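Local coordinates for DUF574 domain-containing protein (Thermobifida fusca, PDB 2QE6) that binds S-adenosylmethionine and is probably a methyltransferase of the Rossmann-like class, at residues 60-63 / 64-67; 256-259 / 260-264; 229-233 / 234-238. The protein carries 1 engineered substitution. All blocks are in the same frame, centred on the assembly; numbering follows the deposited sequence.

Contact 1 is the partly buried one at the cofactor: two successive turns of helix 54-75, where amide and guanidinium groups reach S-adenosylmethionine. Contacts 2 and 3 serve the last two strands of the sheet. Contact 3, also partly buried, leads into strand 235-243 and joins apolar groups with a tight backbone turn; contact 2 lies at the surface, just before strand 265-271, and is mostly polar, with a serine, a glutamate and a glutamine binding backbone atoms. Contacts 1 and 2 touch each other, E60 OE2 lying 4.1 Å from E262 OE2, two like charges brought close. Contact 3 stands apart, its nearest atoms about 9 Å from those of contact 1.

Contact 1. Residues 60-63 / 64-67; sequences ENRK and VLVR. With SAM (S-adenosylmethionine), chain F.
R62 and L65 run side by side on helix 54-75, which offers polar groups to the cofactor in this Rossmann-like methyltransferase fold. From CB the R62 chain bends twice, at chi2 (-53°) and chi3 (-60°), and this curl brings it to the S-adenosylmethionine carboxylate. CD lies 3.1 Å from cofactor O; NE passes 3.7 Å from the same O, CZ lies under L65 CD1, and NH1 makes the hydrogen bond, 2.7 Å to that O at the guanidinium edge, near its plane. NH2 turns instead to the carbonyl of Q92. Over one face, 3.5 Å above the plane and toward its rim, lies L65 CD1. Arginine suits the place because its flat cation can donate to a carboxylate from its edge while an apolar methyl packs over its face. N61 adds a weak bond, ND2 to OXT at 2.8 Å; Y27 OH also bonds ND2, and T195 OG1 meets OD1, which together fix the amide's rotation. Backbone bonds such as L65 N to N61 O keep these residues in step. On another flank R67 NH2 reaches the carbonyl of W247, while R67 NH1 donates to a water 3.0 Å away that lies 2.8 Å from E60 O.

Contact 2. Residues 256-259 / 260-264; sequences DNLS and PGEQL
S259 and E262 hold each other through a reciprocal set of polar bonds, in the Ser-x-x-Glu pattern of a capping box around a single turn. The charged part comes first. E262 OE1 accepts the backbone N-H of S259 at 2.9 Å, nearly straight (170°), on its anti lone pair, and it also takes the S259 hydroxyl at 3.2 Å, which comes from above the carboxylate plane. In return E262 N makes a weak bond to S259 OG. With OG between the backbone N and the carbonyl carbon (chi1 64°), the hydroxyl can reach both groups. Serine suits this place as a small group that donates and accepts, and P260, having no N-H to satisfy, fits the start of the turn.

A second polar group gathers on S259 O. Q263 NE2 donates to it at 3.1 Å, approaching from above the carbonyl plane, and E262 N adds another weak bond. The same NE2 weakly meets a water that donates to L258 O at 2.6 Å, so the glutamine amide reaches S259 O directly and L258 O through a weakly held water.

The van der Waals contacts are lighter. L258 crosses E262 at about a right angle, L258 CD2 resting 3.7 Å from E262 OE1, and L258 CB lies 4.0 Å from Q263 CG.

Around this surface loop L258 also packs on V253 and on Y243 of strand 235-243, E262 touches E60 of helix 54-75, and L264 meets S57 of that helix while its backbone pairs with V198, just ahead of strand 265-271.

Contact 3. Residues 229-233 / 234-238; sequences RQFGD and FELVE
L236 lays a methyl on the face of the F231 ring, and this CH-pi contact joins the end of a helix to the strand that follows. The two side chains cross at about a right angle. L236 CD2 stands 3.8 Å from the ring centroid, only 14° off its normal, so it sits over the face, near the centre; the nearest ring atom is CG, at 3.7 Å. F231 starts toward the strand, CG anti to the carbonyl carbon (chi1 -70°), which presents the ring's face to L236; a phenylalanine suits the place as a broad flat surface for a branched aliphatic tip, and M194 and V241 also pack against the ring. Replacing F231 by an alanine would probably leave L236 CD2 without the face it rests on and open a gap between L236, V241 and M194.

F234 is turned differently. Its ring does not stack on that of F231 but packs on L192, L186 and R183, and F231 O lies oblique to the ring, 3.6 Å from F234 CG. That carbonyl is held by the backbone: F234 N donates to F231 O at 2.9 Å, closing a type II' turn from F231 to F234. G232, at its second position, has a positive phi of 55°, which a residue without a side chain adopts readily, and G232 N in turn closes a type I turn on R229 O. E235, exposed, forms a salt bridge with R271 of the next strand.

The two overlapping turns thus end helix 224-229 and lead into edge strand 235-243, which pairs with antiparallel strand 265-271 in the 3-2-1-4-5-7-6 sheet order characteristic of the Rossmann-like class I methyltransferase fold.

Contact 1. Residues 60-63 / 64-67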
ATOM      1  N   GLU A  60       0.721   7.574   9.515  1.00 35.03           N
ATOM      2  CA  GLU A  60       2.055   7.017   9.573  1.00 33.98           C
ATOM      3  C   GLU A  60       2.332   6.101   8.381  1.00 35.56           C
ATOM      4  O   GLU A  60       3.461   6.015   7.935  1.00 36.31           O
ATOM      5  CB  GLU A  60       2.281   6.238  10.866  1.00 31.85           C
ATOM      6  CG  GLU A  60       2.386   7.132  12.098  1.00 34.21           C
ATOM      7  CD  GLU A  60       3.465   8.200  12.018  1.00 45.27           C
ATOM      8  OE1 GLU A  60       4.503   8.014  11.326  1.00 39.72           O
ATOM      9  OE2 GLU A  60       3.271   9.237  12.693  1.00 45.44           O
ATOM     10  N   ASN A  61       1.312   5.410   7.888  1.00 34.67           N
ATOM     11  CA  ASN A  61       1.466   4.549   6.713  1.00 34.98           C
ATOM     12  C   ASN A  61       1.747   5.380   5.463  1.00 37.19           C
ATOM     13  O   ASN A  61       2.640   5.054   4.674  1.00 37.78           O
ATOM     14  CB  ASN A  61       0.220   3.674   6.550  1.00 35.51           C
ATOM     15  CG  ASN A  61       0.399   2.621   5.524  1.00 39.44           C
ATOM     16  OD1 ASN A  61       1.284   1.774   5.620  1.00 38.77           O
ATOM     17  ND2 ASN A  61      -0.459   2.645   4.534  1.00 33.06           N
ATOM     18  N   ARG A  62       1.038   6.491   5.312  1.00 36.61           N
ATOM     19  CA  ARG A  62       1.362   7.412   4.215  1.00 35.52           C
ATOM     20  C   ARG A  62       2.750   8.008   4.332  1.00 36.04           C
ATOM     21  O   ARG A  62       3.434   8.110   3.340  1.00 37.72           O
ATOM     22  CB  ARG A  62       0.334   8.533   4.101  1.00 36.08           C
ATOM     23  CG  ARG A  62      -1.044   7.997   3.754  1.00 36.20           C
ATOM     24  CD  ARG A  62      -1.010   7.108   2.520  1.00 43.07           C
ATOM     25  NE  ARG A  62      -0.507   7.859   1.361  1.00 32.20           N
ATOM     26  CZ  ARG A  62      -0.641   7.487   0.091  1.00 43.05           C
ATOM     27  NH1 ARG A  62      -1.252   6.354  -0.224  1.00 41.10           N
ATOM     28  NH2 ARG A  62      -0.157   8.274  -0.875  1.00 39.48           N
ATOM     29  N   LYS A  63       3.152   8.415   5.527  1.00 37.23           N
ATOM     30  CA  LYS A  63       4.496   8.928   5.740  1.00 36.46           C
ATOM     31  C   LYS A  63       5.583   7.864   5.437  1.00 36.69           C
ATOM     32  O   LYS A  63       6.601   8.195   4.879  1.00 31.34           O
ATOM     33  CB  LYS A  63       4.665   9.456   7.175  1.00 36.78           C
ATOM     34  CG  LYS A  63       3.928  10.774   7.537  1.00 39.79           C
ATOM     35  CD  LYS A  63       4.090  10.991   9.044  1.00 39.63           C
ATOM     36  CE  LYS A  63       3.715  12.343   9.550  1.00 54.70           C
ATOM     37  NZ  LYS A  63       3.774  12.278  11.065  1.00 56.85           N
ATOM     38  N   VAL A  64       5.396   6.593   5.810  1.00 32.05           N
ATOM     39  CA  VAL A  64       6.410   5.590   5.459  1.00 31.56           C
ATOM     40  C   VAL A  64       6.399   5.276   3.971  1.00 32.87           C
ATOM     41  O   VAL A  64       7.434   4.925   3.411  1.00 33.67           O
ATOM     42  CB  VAL A  64       6.282   4.255   6.285  1.00 35.16           C
ATOM     43  CG1 VAL A  64       5.155   3.417   5.810  1.00 37.12           C
ATOM     44  CG2 VAL A  64       7.580   3.483   6.243  1.00 34.54           C
ATOM     45  N   LEU A  65       5.241   5.391   3.329  1.00 34.61           N
ATOM     46  CA  LEU A  65       5.154   5.235   1.884  1.00 36.59           C
ATOM     47  C   LEU A  65       6.088   6.246   1.231  1.00 35.71           C
ATOM     48  O   LEU A  65       6.880   5.902   0.361  1.00 36.71           O
ATOM     49  CB  LEU A  65       3.723   5.438   1.372  1.00 36.30           C
ATOM     50  CG  LEU A  65       3.433   5.358  -0.142  1.00 36.00           C
ATOM     51  CD1 LEU A  65       1.956   5.011  -0.276  1.00 33.95           C
ATOM     52  CD2 LEU A  65       3.785   6.658  -0.897  1.00 35.23           C
ATOM     53  N   VAL A  66       5.990   7.490   1.669  1.00 34.20           N
ATOM     54  CA  VAL A  66       6.825   8.561   1.099  1.00 30.60           C
ATOM     55  C   VAL A  66       8.327   8.312   1.343  1.00 31.34           C
ATOM     56  O   VAL A  66       9.153   8.398   0.415  1.00 34.08           O
ATOM     57  CB  VAL A  66       6.405   9.950   1.661  1.00 32.83           C
ATOM     58  CG1 VAL A  66       7.436  11.011   1.287  1.00 24.59           C
ATOM     59  CG2 VAL A  66       5.001  10.371   1.146  1.00 32.96           C
ATOM     60  N   ARG A  67       8.690   8.034   2.592  1.00 33.51           N
ATOM     61  CA  ARG A  67      10.075   7.723   2.934  1.00 32.33           C
ATOM     62  C   ARG A  67      10.615   6.515   2.157  1.00 31.17           C
ATOM     63  O   ARG A  67      11.772   6.512   1.744  1.00 31.96           O
ATOM     64  CB  ARG A  67      10.257   7.510   4.452  1.00 33.35           C
ATOM     65  CG  ARG A  67       9.899   8.714   5.312  1.00 27.27           C
ATOM     66  CD  ARG A  67      10.494   8.658   6.718  1.00 32.63           C
ATOM     67  NE  ARG A  67      10.150   7.421   7.409  1.00 28.85           N
ATOM     68  CZ  ARG A  67       8.966   7.179   7.972  1.00 36.47           C
ATOM     69  NH1 ARG A  67       7.990   8.087   7.930  1.00 35.42           N
ATOM     70  NH2 ARG A  67       8.738   6.013   8.571  1.00 32.01           N
TER
HETATM   71  N   SAM F 400      -1.572   1.445  -0.713  1.00 28.40           N
HETATM   72  CA  SAM F 400      -2.264   2.662  -0.133  1.00 30.21           C
HETATM   73  C   SAM F 400      -1.539   3.099   1.121  1.00 31.01           C
HETATM   74  O   SAM F 400      -1.576   4.270   1.481  1.00 31.59           O
HETATM   75  OXT SAM F 400      -0.927   2.270   1.807  1.00 28.67           O
HETATM   76  CB  SAM F 400      -3.744   2.483   0.257  1.00 27.39           C
HETATM   77  CG  SAM F 400      -4.029   1.477   1.384  1.00 28.67           C
HETATM   78  SD  SAM F 400      -5.788   1.116   1.702  1.00 14.44           S
HETATM   79  CE  SAM F 400      -6.448   2.227   0.436  1.00 42.41           C
HETATM   80  C5' SAM F 400      -5.844  -0.418   0.753  1.00 31.89           C
HETATM   81  C4' SAM F 400      -6.072  -0.404  -0.764  1.00 30.30           C
HETATM   82  O4' SAM F 400      -5.844  -1.715  -1.291  1.00 27.71           O
HETATM   83  C3' SAM F 400      -7.506  -0.036  -1.181  1.00 32.41           C
HETATM   84  O3' SAM F 400      -7.511   1.005  -2.142  1.00 30.91           O
HETATM   85  C2' SAM F 400      -8.137  -1.308  -1.725  1.00 33.81           C
HETATM   86  O2' SAM F 400      -9.194  -1.101  -2.670  1.00 31.21           O
HETATM   87  C1' SAM F 400      -6.883  -2.011  -2.236  1.00 29.72           C
HETATM   88  N9  SAM F 400      -7.108  -3.455  -2.319  1.00 29.41           N
HETATM   89  C8  SAM F 400      -7.389  -4.364  -1.301  1.00 33.38           C
HETATM   90  N7  SAM F 400      -7.508  -5.602  -1.850  1.00 31.49           N
HETATM   91  C5  SAM F 400      -7.289  -5.482  -3.198  1.00 32.06           C
HETATM   92  C6  SAM F 400      -7.267  -6.435  -4.226  1.00 23.54           C
HETATM   93  N6  SAM F 400      -7.528  -7.740  -3.938  1.00 27.93           N
HETATM   94  N1  SAM F 400      -7.000  -5.985  -5.508  1.00 31.12           N
HETATM   95  C2  SAM F 400      -6.748  -4.628  -5.792  1.00 26.56           C
HETATM   96  N3  SAM F 400      -6.780  -3.682  -4.771  1.00 27.77           N
HETATM   97  C4  SAM F 400      -7.037  -4.131  -3.499  1.00 34.31           C
HETATM   98  O   HOH W   1       5.743   6.697   9.439  1.00 21.53           O

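Contact 2. Residues 256-259 / 260-264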
ATOM      1  N   ASP A 256      10.491   3.244  22.300  1.00 35.13           N
ATOM      2  CA  ASP A 256       9.887   2.887  23.604  1.00 35.49           C
ATOM      3  C   ASP A 256       8.778   3.853  24.052  1.00 32.89           C
ATOM      4  O   ASP A 256       8.151   3.642  25.094  1.00 31.48           O
ATOM      5  CB  ASP A 256      10.985   2.915  24.673  1.00 37.41           C
ATOM      6  CG  ASP A 256      12.039   1.870  24.422  1.00 50.40           C
ATOM      7  OD1 ASP A 256      11.647   0.676  24.304  1.00 45.66           O
ATOM      8  OD2 ASP A 256      13.229   2.262  24.300  1.00 52.82           O
ATOM      9  N   ASN A 257       8.532   4.885  23.247  1.00 29.79           N
ATOM     10  CA  ASN A 257       7.540   5.894  23.527  1.00 25.67           C
ATOM     11  C   ASN A 257       6.548   6.042  22.367  1.00 29.16           C
ATOM     12  O   ASN A 257       6.231   7.134  21.961  1.00 32.86           O
ATOM     13  CB  ASN A 257       8.230   7.236  23.815  1.00 28.72           C
ATOM     14  CG  ASN A 257       7.312   8.235  24.482  1.00 27.65           C
ATOM     15  OD1 ASN A 257       6.437   7.845  25.248  1.00 28.14           O
ATOM     16  ND2 ASN A 257       7.516   9.539  24.213  1.00 27.89           N
ATOM     17  N   LEU A 258       6.051   4.946  21.848  1.00 29.45           N
ATOM     18  CA  LEU A 258       5.121   4.984  20.734  1.00 32.45           C
ATOM     19  C   LEU A 258       3.701   4.992  21.291  1.00 32.24           C
ATOM     20  O   LEU A 258       3.414   4.371  22.323  1.00 31.64           O
ATOM     21  CB  LEU A 258       5.308   3.764  19.832  1.00 31.85           C
ATOM     22  CG  LEU A 258       6.612   3.664  19.036  1.00 31.54           C
ATOM     23  CD1 LEU A 258       6.536   2.400  18.201  1.00 29.99           C
ATOM     24  CD2 LEU A 258       6.850   4.891  18.136  1.00 33.30           C
ATOM     25  N   SER A 259       2.825   5.712  20.607  1.00 31.46           N
ATOM     26  CA  SER A 259       1.401   5.698  20.922  1.00 32.48           C
ATOM     27  C   SER A 259       0.751   4.435  20.380  1.00 30.72           C
ATOM     28  O   SER A 259       1.328   3.754  19.521  1.00 29.40           O
ATOM     29  CB  SER A 259       0.715   6.885  20.267  1.00 31.70           C
ATOM     30  OG  SER A 259       0.830   6.726  18.885  1.00 35.70           O
ATOM     31  N   PRO A 260      -0.475   4.116  20.856  1.00 31.98           N
ATOM     32  CA  PRO A 260      -1.241   3.001  20.274  1.00 32.82           C
ATOM     33  C   PRO A 260      -1.343   3.037  18.742  1.00 31.96           C
ATOM     34  O   PRO A 260      -1.125   1.999  18.083  1.00 31.99           O
ATOM     35  CB  PRO A 260      -2.606   3.147  20.959  1.00 33.51           C
ATOM     36  CG  PRO A 260      -2.256   3.673  22.306  1.00 33.59           C
ATOM     37  CD  PRO A 260      -1.199   4.715  22.004  1.00 30.46           C
ATOM     38  N   GLY A 261      -1.580   4.228  18.176  1.00 30.04           N
ATOM     39  CA  GLY A 261      -1.680   4.375  16.715  1.00 34.31           C
ATOM     40  C   GLY A 261      -0.399   4.072  15.939  1.00 33.66           C
ATOM     41  O   GLY A 261      -0.442   3.683  14.762  1.00 36.10           O
ATOM     42  N   GLU A 262       0.745   4.277  16.594  1.00 34.71           N
ATOM     43  CA  GLU A 262       2.056   3.949  16.035  1.00 35.07           C
ATOM     44  C   GLU A 262       2.401   2.449  16.173  1.00 34.25           C
ATOM     45  O   GLU A 262       3.453   2.009  15.702  1.00 38.04           O
ATOM     46  CB  GLU A 262       3.128   4.837  16.672  1.00 34.24           C
ATOM     47  CG  GLU A 262       2.991   6.300  16.256  1.00 34.81           C
ATOM     48  CD  GLU A 262       3.900   7.227  17.059  1.00 40.82           C
ATOM     49  OE1 GLU A 262       3.937   7.117  18.304  1.00 35.93           O
ATOM     50  OE2 GLU A 262       4.581   8.067  16.447  1.00 54.94           O
ATOM     51  N   GLN A 263       1.530   1.665  16.801  1.00 35.02           N
ATOM     52  CA  GLN A 263       1.783   0.214  16.957  1.00 36.01           C
ATOM     53  C   GLN A 263       0.788  -0.711  16.247  1.00 36.52           C
ATOM     54  O   GLN A 263       0.717  -1.923  16.540  1.00 35.28           O
ATOM     55  CB  GLN A 263       1.825  -0.135  18.431  1.00 35.66           C
ATOM     56  CG  GLN A 263       3.021   0.501  19.129  1.00 41.16           C
ATOM     57  CD  GLN A 263       2.888   0.380  20.585  1.00 39.73           C
ATOM     58  OE1 GLN A 263       3.488  -0.479  21.173  1.00 45.73           O
ATOM     59  NE2 GLN A 263       2.047   1.204  21.179  1.00 44.39           N
ATOM     60  N   LEU A 264       0.052  -0.145  15.293  1.00 31.34           N
ATOM     61  CA  LEU A 264      -0.939  -0.883  14.528  1.00 31.62           C
ATOM     62  C   LEU A 264      -0.355  -1.544  13.266  1.00 34.86           C
ATOM     63  O   LEU A 264      -0.849  -2.565  12.842  1.00 36.11           O
ATOM     64  CB  LEU A 264      -2.149   0.030  14.155  1.00 32.64           C
ATOM     65  CG  LEU A 264      -3.166   0.288  15.282  1.00 35.34           C
ATOM     66  CD1 LEU A 264      -4.214   1.334  14.808  1.00 33.05           C
ATOM     67  CD2 LEU A 264      -3.800  -0.970  15.797  1.00 36.12           C
TER
HETATM   68  O   HOH W   2       1.741   2.921  23.635  1.00 33.43           O

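Contact 3. Residues 229-233 / 234-238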
ATOM      1  N   ARG A 229       8.225 -13.219   6.670  1.00 37.86           N
ATOM      2  CA  ARG A 229       8.166 -14.414   5.856  1.00 39.49           C
ATOM      3  C   ARG A 229       7.704 -14.145   4.437  1.00 37.48           C
ATOM      4  O   ARG A 229       8.097 -14.860   3.513  1.00 36.36           O
ATOM      5  CB  ARG A 229       7.229 -15.408   6.508  1.00 37.38           C
ATOM      6  CG  ARG A 229       7.194 -16.768   5.899  1.00 46.01           C
ATOM      7  CD  ARG A 229       6.275 -17.683   6.719  1.00 47.90           C
ATOM      8  NE  ARG A 229       5.766 -18.687   5.807  1.00 60.00           N
ATOM      9  CZ  ARG A 229       4.584 -18.645   5.194  1.00 64.26           C
ATOM     10  NH1 ARG A 229       3.716 -17.674   5.431  1.00 72.19           N
ATOM     11  NH2 ARG A 229       4.254 -19.621   4.361  1.00 65.58           N
ATOM     12  N   GLN A 230       6.851 -13.154   4.258  1.00 35.11           N
ATOM     13  CA  GLN A 230       6.295 -12.852   2.927  1.00 36.74           C
ATOM     14  C   GLN A 230       7.286 -12.109   2.044  1.00 36.11           C
ATOM     15  O   GLN A 230       7.043 -11.890   0.859  1.00 38.41           O
ATOM     16  CB  GLN A 230       4.975 -12.092   3.049  1.00 37.18           C
ATOM     17  CG  GLN A 230       3.843 -12.968   3.623  1.00 34.94           C
ATOM     18  CD  GLN A 230       3.586 -14.173   2.817  1.00 39.63           C
ATOM     19  OE1 GLN A 230       3.727 -14.151   1.588  1.00 38.37           O
ATOM     20  NE2 GLN A 230       3.222 -15.291   3.497  1.00 30.64           N
ATOM     21  N   PHE A 231       8.428 -11.754   2.624  1.00 37.01           N
ATOM     22  CA  PHE A 231       9.569 -11.272   1.851  1.00 37.89           C
ATOM     23  C   PHE A 231      10.402 -12.444   1.259  1.00 38.26           C
ATOM     24  O   PHE A 231      11.321 -12.210   0.503  1.00 37.13           O
ATOM     25  CB  PHE A 231      10.423 -10.333   2.710  1.00 38.62           C
ATOM     26  CG  PHE A 231       9.745  -9.009   3.011  1.00 42.63           C
ATOM     27  CD1 PHE A 231       8.908  -8.875   4.098  1.00 34.00           C
ATOM     28  CD2 PHE A 231       9.913  -7.920   2.176  1.00 32.48           C
ATOM     29  CE1 PHE A 231       8.252  -7.682   4.351  1.00 35.34           C
ATOM     30  CE2 PHE A 231       9.270  -6.706   2.433  1.00 37.74           C
ATOM     31  CZ  PHE A 231       8.452  -6.586   3.518  1.00 37.41           C
ATOM     32  N   GLY A 232      10.075 -13.699   1.596  1.00 38.96           N
ATOM     33  CA  GLY A 232      10.759 -14.865   0.994  1.00 37.75           C
ATOM     34  C   GLY A 232      12.261 -14.759   1.172  1.00 37.51           C
ATOM     35  O   GLY A 232      12.710 -14.368   2.210  1.00 39.13           O
ATOM     36  N   ASP A 233      13.018 -15.076   0.132  1.00 37.82           N
ATOM     37  CA  ASP A 233      14.484 -14.944   0.087  1.00 41.33           C
ATOM     38  C   ASP A 233      15.002 -13.547  -0.068  1.00 37.36           C
ATOM     39  O   ASP A 233      16.204 -13.365  -0.241  1.00 35.65           O
ATOM     40  CB  ASP A 233      15.052 -15.603  -1.190  1.00 44.10           C
ATOM     41  CG  ASP A 233      14.799 -17.080  -1.272  1.00 60.06           C
ATOM     42  OD1 ASP A 233      14.582 -17.725  -0.209  1.00 64.10           O
ATOM     43  OD2 ASP A 233      14.848 -17.583  -2.426  1.00 64.51           O
ATOM     44  N   PHE A 234      14.142 -12.559  -0.172  1.00 37.97           N
ATOM     45  CA  PHE A 234      14.648 -11.211  -0.397  1.00 38.02           C
ATOM     46  C   PHE A 234      15.460 -10.764   0.837  1.00 40.06           C
ATOM     47  O   PHE A 234      15.193 -11.186   1.937  1.00 37.80           O
ATOM     48  CB  PHE A 234      13.497 -10.246  -0.679  1.00 36.82           C
ATOM     49  CG  PHE A 234      12.959 -10.297  -2.087  1.00 34.39           C
ATOM     50  CD1 PHE A 234      12.945 -11.475  -2.820  1.00 33.65           C
ATOM     51  CD2 PHE A 234      12.388  -9.156  -2.650  1.00 32.67           C
ATOM     52  CE1 PHE A 234      12.409 -11.493  -4.108  1.00 34.56           C
ATOM     53  CE2 PHE A 234      11.862  -9.169  -3.929  1.00 38.29           C
ATOM     54  CZ  PHE A 234      11.855 -10.340  -4.656  1.00 33.06           C
ATOM     55  N   GLU A 235      16.441  -9.895   0.648  1.00 38.43           N
ATOM     56  CA  GLU A 235      17.258  -9.443   1.767  1.00 38.12           C
ATOM     57  C   GLU A 235      16.693  -8.123   2.315  1.00 35.96           C
ATOM     58  O   GLU A 235      16.704  -7.117   1.616  1.00 35.37           O
ATOM     59  CB  GLU A 235      18.696  -9.257   1.308  1.00 39.12           C
ATOM     60  CG  GLU A 235      19.636  -8.753   2.365  1.00 40.83           C
ATOM     61  CD  GLU A 235      21.036  -8.646   1.858  1.00 44.09           C
ATOM     62  OE1 GLU A 235      21.353  -7.656   1.152  1.00 48.56           O
ATOM     63  OE2 GLU A 235      21.804  -9.573   2.159  1.00 52.90           O
ATOM     64  N   LEU A 236      16.209  -8.130   3.558  1.00 35.22           N
ATOM     65  CA  LEU A 236      15.556  -6.944   4.133  1.00 35.12           C
ATOM     66  C   LEU A 236      16.575  -5.837   4.272  1.00 35.80           C
ATOM     67  O   LEU A 236      17.688  -6.070   4.747  1.00 36.35           O
ATOM     68  CB  LEU A 236      14.938  -7.247   5.492  1.00 37.75           C
ATOM     69  CG  LEU A 236      13.657  -8.110   5.521  1.00 41.13           C
ATOM     70  CD1 LEU A 236      13.437  -8.563   6.956  1.00 44.33           C
ATOM     71  CD2 LEU A 236      12.467  -7.332   4.970  1.00 39.57           C
ATOM     72  N   VAL A 237      16.227  -4.635   3.838  1.00 37.41           N
ATOM     73  CA  VAL A 237      17.117  -3.501   4.039  1.00 38.28           C
ATOM     74  C   VAL A 237      16.876  -3.014   5.479  1.00 38.67           C
ATOM     75  O   VAL A 237      15.791  -3.182   6.016  1.00 37.19           O
ATOM     76  CB  VAL A 237      16.909  -2.352   2.988  1.00 42.98           C
ATOM     77  CG1 VAL A 237      16.715  -2.916   1.579  1.00 41.47           C
ATOM     78  CG2 VAL A 237      15.755  -1.483   3.360  1.00 34.47           C
ATOM     79  N   GLU A 238      17.912  -2.440   6.094  1.00 37.50           N
ATOM     80  CA  GLU A 238      17.820  -1.879   7.423  1.00 38.00           C
ATOM     81  C   GLU A 238      16.720  -0.815   7.468  1.00 37.34           C
ATOM     82  O   GLU A 238      16.588  -0.006   6.522  1.00 37.13           O
ATOM     83  CB  GLU A 238      19.160  -1.253   7.855  1.00 39.78           C
ATOM     84  CG  GLU A 238      20.300  -2.230   8.178  1.00 46.60           C
ATOM     85  CD  GLU A 238      20.102  -3.032   9.469  1.00 66.13           C
ATOM     86  OE1 GLU A 238      19.213  -2.696  10.302  1.00 62.53           O
ATOM     87  OE2 GLU A 238      20.870  -4.010   9.649  1.00 71.86           O
TER